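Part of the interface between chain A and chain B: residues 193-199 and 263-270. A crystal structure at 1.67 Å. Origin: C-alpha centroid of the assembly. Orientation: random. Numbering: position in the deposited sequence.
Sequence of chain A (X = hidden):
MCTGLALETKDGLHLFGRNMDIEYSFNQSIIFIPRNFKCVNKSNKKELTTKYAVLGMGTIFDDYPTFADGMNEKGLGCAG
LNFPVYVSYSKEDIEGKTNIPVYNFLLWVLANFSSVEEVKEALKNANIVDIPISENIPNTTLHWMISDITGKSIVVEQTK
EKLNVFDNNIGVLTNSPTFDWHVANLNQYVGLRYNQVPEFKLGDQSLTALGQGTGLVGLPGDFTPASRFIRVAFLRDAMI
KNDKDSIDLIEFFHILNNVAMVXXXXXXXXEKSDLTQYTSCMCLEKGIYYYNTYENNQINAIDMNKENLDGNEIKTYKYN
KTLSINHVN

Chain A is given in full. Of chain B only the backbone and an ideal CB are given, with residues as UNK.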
ATOM      1  N   ARG A 193       3.209  -9.921  -9.694  1.00 10.56           N
ATOM      2  CA  ARG A 193       3.848 -10.420 -10.913  1.00 10.78           C
ATOM      3  C   ARG A 193       5.301  -9.962 -10.998  1.00 11.13           C
ATOM      4  O   ARG A 193       5.603  -8.789 -10.770  1.00 11.14           O
ATOM      5  CB  ARG A 193       3.082  -9.960 -12.159  1.00 10.82           C
ATOM      6  CG  ARG A 193       1.764 -10.689 -12.392  1.00 10.67           C
ATOM      7  CD  ARG A 193       1.035 -10.158 -13.618  1.00 10.58           C
ATOM      8  NE  ARG A 193       0.393  -8.867 -13.370  1.00 10.08           N
ATOM      9  CZ  ARG A 193      -0.357  -8.213 -14.254  1.00 10.31           C
ATOM     10  NH1 ARG A 193      -0.569  -8.718 -15.464  1.00 10.36           N
ATOM     11  NH2 ARG A 193      -0.898  -7.046 -13.929  1.00 10.49           N
ATOM     12  N   TYR A 194       6.196 -10.891 -11.324  1.00 11.37           N
ATOM     13  CA  TYR A 194       7.616 -10.565 -11.467  1.00 11.76           C
ATOM     14  C   TYR A 194       7.898  -9.974 -12.842  1.00 12.01           C
ATOM     15  O   TYR A 194       8.845  -9.203 -13.017  1.00 12.22           O
ATOM     16  CB  TYR A 194       8.494 -11.798 -11.233  1.00 11.79           C
ATOM     17  CG  TYR A 194       8.154 -12.576  -9.982  1.00 11.71           C
ATOM     18  CD1 TYR A 194       8.052 -11.935  -8.745  1.00 11.79           C
ATOM     19  CD2 TYR A 194       7.936 -13.952 -10.034  1.00 11.89           C
ATOM     20  CE1 TYR A 194       7.736 -12.644  -7.593  1.00 11.72           C
ATOM     21  CE2 TYR A 194       7.619 -14.673  -8.886  1.00 11.93           C
ATOM     22  CZ  TYR A 194       7.524 -14.011  -7.670  1.00 11.79           C
ATOM     23  OH  TYR A 194       7.217 -14.712  -6.529  1.00 11.98           O
ATOM     24  N   ASN A 195       7.066 -10.345 -13.812  1.00 12.11           N
ATOM     25  CA  ASN A 195       7.199  -9.868 -15.182  1.00 12.45           C
ATOM     26  C   ASN A 195       6.659  -8.456 -15.344  1.00 12.21           C
ATOM     27  O   ASN A 195       5.582  -8.131 -14.841  1.00 12.31           O
ATOM     28  CB  ASN A 195       6.491 -10.817 -16.152  1.00 12.71           C
ATOM     29  CG  ASN A 195       7.137 -12.190 -16.205  1.00 13.82           C
ATOM     30  OD1 ASN A 195       8.315 -12.351 -15.879  1.00 15.46           O
ATOM     31  ND2 ASN A 195       6.366 -13.190 -16.621  1.00 15.29           N
ATOM     32  N   GLN A 196       7.421  -7.625 -16.050  1.00 12.06           N
ATOM     33  CA  GLN A 196       7.044  -6.238 -16.313  1.00 11.92           C
ATOM     34  C   GLN A 196       5.672  -6.132 -16.978  1.00 11.97           C
ATOM     35  O   GLN A 196       5.361  -6.885 -17.904  1.00 11.96           O
ATOM     36  CB  GLN A 196       8.111  -5.563 -17.185  1.00 11.90           C
ATOM     37  CG  GLN A 196       7.822  -4.109 -17.576  1.00 11.87           C
ATOM     38  CD  GLN A 196       7.993  -3.123 -16.428  1.00 11.71           C
ATOM     39  OE1 GLN A 196       8.039  -3.501 -15.257  1.00 12.05           O
ATOM     40  NE2 GLN A 196       8.082  -1.842 -16.769  1.00 11.99           N
ATOM     41  N   VAL A 197       4.855  -5.209 -16.475  1.00 12.02           N
ATOM     42  CA  VAL A 197       3.604  -4.833 -17.129  1.00 12.15           C
ATOM     43  C   VAL A 197       3.859  -3.495 -17.835  1.00 12.35           C
ATOM     44  O   VAL A 197       3.897  -2.447 -17.186  1.00 12.24           O
ATOM     45  CB  VAL A 197       2.424  -4.726 -16.126  1.00 12.07           C
ATOM     46  CG1 VAL A 197       1.119  -4.428 -16.859  1.00 12.03           C
ATOM     47  CG2 VAL A 197       2.287  -6.011 -15.319  1.00 12.05           C
ATOM     48  N   PRO A 198       4.069  -3.534 -19.166  1.00 12.67           N
ATOM     49  CA  PRO A 198       4.522  -2.356 -19.911  1.00 12.93           C
ATOM     50  C   PRO A 198       3.450  -1.296 -20.174  1.00 13.28           C
ATOM     51  O   PRO A 198       3.782  -0.117 -20.333  1.00 13.23           O
ATOM     52  CB  PRO A 198       5.011  -2.951 -21.235  1.00 12.96           C
ATOM     53  CG  PRO A 198       4.199  -4.178 -21.417  1.00 12.87           C
ATOM     54  CD  PRO A 198       3.907  -4.713 -20.041  1.00 12.73           C
ATOM     55  N   GLU A 199       2.185  -1.709 -20.232  1.00 13.76           N
ATOM     56  CA  GLU A 199       1.099  -0.787 -20.559  1.00 14.44           C
ATOM     57  C   GLU A 199      -0.257  -1.196 -19.994  1.00 14.28           C
ATOM     58  O   GLU A 199      -0.461  -2.345 -19.595  1.00 14.25           O
ATOM     59  CB  GLU A 199       0.998  -0.573 -22.079  1.00 14.45           C
ATOM     60  CG  GLU A 199       0.715  -1.836 -22.891  1.00 15.48           C
ATOM     61  CD  GLU A 199       0.557  -1.564 -24.380  1.00 15.72           C
ATOM     62  OE1 GLU A 199       0.962  -0.477 -24.847  1.00 17.87           O
ATOM     63  OE2 GLU A 199       0.026  -2.445 -25.088  1.00 18.13           O
TER
ATOM     64  N   UNK B 263      18.043 -10.567  -8.221  1.00 10.35           N
ATOM     65  CA  UNK B 263      17.863 -11.477  -9.359  1.00 10.58           C
ATOM     66  C   UNK B 263      16.550 -12.255  -9.309  1.00 10.52           C
ATOM     67  O   UNK B 263      16.231 -12.887  -8.299  1.00 10.61           O
ATOM     68  CB  UNK B 263      19.031 -12.464  -9.419  1.00 10.58           C
ATOM     69  N   UNK B 264      15.798 -12.191 -10.406  1.00 10.52           N
ATOM     70  CA  UNK B 264      14.581 -12.982 -10.567  1.00 10.51           C
ATOM     71  C   UNK B 264      13.260 -12.246 -10.418  1.00 10.59           C
ATOM     72  O   UNK B 264      12.264 -12.638 -11.028  1.00 10.52           O
ATOM     73  CB  UNK B 264      14.605 -14.125  -9.550  1.00 10.51           C
ATOM     74  N   UNK B 265      13.244 -11.185  -9.611  1.00 10.56           N
ATOM     75  CA  UNK B 265      11.989 -10.518  -9.234  1.00 10.63           C
ATOM     76  C   UNK B 265      11.641  -9.255 -10.018  1.00 10.90           C
ATOM     77  O   UNK B 265      10.498  -8.793  -9.973  1.00 10.93           O
ATOM     78  CB  UNK B 265      12.049 -10.158  -7.748  1.00 10.63           C
ATOM     79  N   UNK B 266      12.622  -8.695 -10.721  1.00 11.13           N
ATOM     80  CA  UNK B 266      12.383  -7.571 -11.627  1.00 11.53           C
ATOM     81  C   UNK B 266      12.715  -8.008 -13.054  1.00 11.86           C
ATOM     82  O   UNK B 266      13.825  -7.792 -13.548  1.00 12.00           O
ATOM     83  CB  UNK B 266      13.213  -6.351 -11.223  1.00 11.53           C
ATOM     84  N   UNK B 267      11.738  -8.641 -13.698  1.00 12.28           N
ATOM     85  CA  UNK B 267      11.919  -9.210 -15.032  1.00 12.78           C
ATOM     86  C   UNK B 267      11.448  -8.252 -16.118  1.00 13.03           C
ATOM     87  O   UNK B 267      10.317  -7.764 -16.081  1.00 13.19           O
ATOM     88  CB  UNK B 267      11.168 -10.538 -15.148  1.00 12.78           C
ATOM     89  N   UNK B 268      12.326  -7.990 -17.085  1.00 13.31           N
ATOM     90  CA  UNK B 268      11.995  -7.145 -18.233  1.00 13.64           C
ATOM     91  C   UNK B 268      11.081  -7.903 -19.196  1.00 14.00           C
ATOM     92  O   UNK B 268      10.897  -9.116 -19.060  1.00 13.99           O
ATOM     93  CB  UNK B 268      13.266  -6.687 -18.951  1.00 13.64           C
ATOM     94  N   UNK B 269      10.511  -7.190 -20.169  1.00 14.58           N
ATOM     95  CA  UNK B 269       9.656  -7.819 -21.185  1.00 15.22           C
ATOM     96  C   UNK B 269      10.436  -8.798 -22.075  1.00 15.55           C
ATOM     97  O   UNK B 269       9.846  -9.680 -22.701  1.00 15.72           O
ATOM     98  CB  UNK B 269       9.003  -6.743 -22.054  1.00 15.22           C
ATOM     99  N   UNK B 270      11.760  -8.641 -22.106  1.00 15.96           N
ATOM    100  CA  UNK B 270      12.645  -9.553 -22.834  1.00 16.39           C
ATOM    101  C   UNK B 270      13.051 -10.757 -21.976  1.00 16.53           C
ATOM    102  O   UNK B 270      13.903 -11.558 -22.377  1.00 16.52           O
ATOM    103  CB  UNK B 270      13.894  -8.806 -23.306  1.00 16.39           C
TER

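Before any side chain is considered, the two backbones already fix the register. The N of position 267 donates to Tyr194(A) O at 3.0 Å, and Gln196(A) N donates to the O of position 267 at 2.9 Å. This pair makes a single beta bridge centred on Asn195(A), so position 267 meets chain A on a main chain held by chain A's own backbone.

Position 263 lies out of reach of the chain A stretch, with nothing near its ideal CB, so this contact sets no rule and almost any residue would do. It is Arg263(B), whose NE is hydrogen-bonded elsewhere in the structure.

Position 264 is decided by its own backbone. At phi 105° and psi -29°, a CB would be jammed against the carbonyl O of the residue before, which calls for glycine whatever chain A offers. Gly264(B) it is, and its O lies 3.9 Å from Tyr194(A) CB.

At position 265 CA-to-CB runs sideways, and the ideal CB sits 4.5 Å from Tyr194(A) CD1. Chain A presents the aromatic ring of Tyr194(A) here, so alanine, serine, threonine or a modest apolar residue could pack beside it. The deposited Ser265(B) touches the ring through its CB, 4.4 Å from Tyr194(A) CD1. Its chi1 is p, which leaves OG 5.8 Å from Tyr194(A) CD1, farther than CB.

Position 266 points away, and chain A leaves its choice free. Thr266(B) adds almost nothing to the contact.

Position 267 matters most. Its CA-to-CB bond points toward chain A, with the ideal CB 3.4 Å from Tyr194(A) O and 3.5 Å from Asn195(A) OD1. A side chain that starts slim suits the close approach, while the nearby amide oxygen invites a donor farther out. Lysine, arginine or glutamine would be reasonable, and a plain aliphatic chain could still pack against Tyr194(A). The residue is Arg267(B). Its CG lies 4.2 Å from Tyr194(A) CB, and chi1, chi2 and chi3, all m, fold the chain so that its end leads away. The guanidinium reaches the amide through a water, which accepts from Arg267(B) NE at 2.8 Å and donates to Asn195(A) OD1 at 2.7 Å. A second water ties the backbone to a side chain, donating to Arg267(B) O at 2.8 Å and to Gln196(A) OE1 at 3.2 Å.

Position 268 points away again, so chain A makes no demand. Thr268(B) turns OG1 back on its own chain, where it accepts a weak hydrogen bond from the N of position 270 at 3.4 Å.

At position 269 CA-to-CB is sideways, its ideal CB 5.1 Å from Gln196(A) CB and 5.5 Å from Pro198(A) CG. That apolar patch suits a small or medium apolar side chain: valine, isoleucine, leucine or perhaps methionine. Val269(B), chi1 m, lays CG1 against it, 4.0 Å from Gln196(A) CB and 4.1 Å from Pro198(A) CG.

Position 270 is beyond reach of the chain A stretch, which sets no rule for it. Glu270(B) makes no contact with that stretch.

Chain B 263-270: RGSTRTVE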
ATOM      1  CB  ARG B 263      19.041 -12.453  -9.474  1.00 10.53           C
ATOM      2  CG  ARG B 263      19.155 -13.122 -10.840  1.00 11.00           C
ATOM      3  CD  ARG B 263      20.267 -14.169 -10.883  1.00 11.08           C
ATOM      4  NE  ARG B 263      21.592 -13.598 -10.652  1.00 11.92           N
ATOM      5  CZ  ARG B 263      22.370 -13.065 -11.591  1.00 12.54           C
ATOM      6  NH1 ARG B 263      21.969 -13.011 -12.857  1.00 13.00           N
ATOM      7  NH2 ARG B 263      23.558 -12.579 -11.258  1.00 13.28           N
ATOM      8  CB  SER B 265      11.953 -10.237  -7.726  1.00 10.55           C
ATOM      9  OG  SER B 265      13.171  -9.673  -7.275  1.00  9.85           O
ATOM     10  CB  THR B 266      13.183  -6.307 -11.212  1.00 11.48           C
ATOM     11  OG1 THR B 266      12.906  -5.997  -9.841  1.00 11.55           O
ATOM     12  CG2 THR B 266      12.803  -5.103 -12.077  1.00 11.77           C
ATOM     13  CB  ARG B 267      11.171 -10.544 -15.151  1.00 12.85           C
ATOM     14  CG  ARG B 267      11.570 -11.597 -14.117  1.00 13.30           C
ATOM     15  CD  ARG B 267      12.871 -12.303 -14.482  1.00 14.33           C
ATOM     16  NE  ARG B 267      12.671 -13.302 -15.530  1.00 15.35           N
ATOM     17  CZ  ARG B 267      13.634 -14.066 -16.040  1.00 15.84           C
ATOM     18  NH1 ARG B 267      14.884 -13.955 -15.608  1.00 15.85           N
ATOM     19  NH2 ARG B 267      13.345 -14.946 -16.989  1.00 16.27           N
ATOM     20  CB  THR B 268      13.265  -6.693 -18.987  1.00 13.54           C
ATOM     21  OG1 THR B 268      13.907  -7.830 -19.577  1.00 13.42           O
ATOM     22  CG2 THR B 268      14.241  -5.986 -18.045  1.00 13.65           C
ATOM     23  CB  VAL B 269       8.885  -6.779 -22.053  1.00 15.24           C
ATOM     24  CG1 VAL B 269       7.911  -5.977 -21.195  1.00 15.39           C
ATOM     25  CG2 VAL B 269       9.840  -5.855 -22.807  1.00 15.53           C
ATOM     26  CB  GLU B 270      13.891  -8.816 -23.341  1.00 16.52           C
ATOM     27  CG  GLU B 270      13.627  -7.772 -24.426  1.00 17.19           C
ATOM     28  CD  GLU B 270      13.228  -6.413 -23.872  1.00 18.24           C
ATOM     29  OE1 GLU B 270      13.434  -6.165 -22.664  1.00 18.52           O
ATOM     30  OE2 GLU B 270      12.711  -5.587 -24.653  1.00 19.08           O
TER
HETATM   31  O   HOH W   1      10.366 -13.478 -17.133  1.00 34.94           O
HETATM   32  O   HOH W   2       9.841  -5.857 -14.120  1.00 12.52           O
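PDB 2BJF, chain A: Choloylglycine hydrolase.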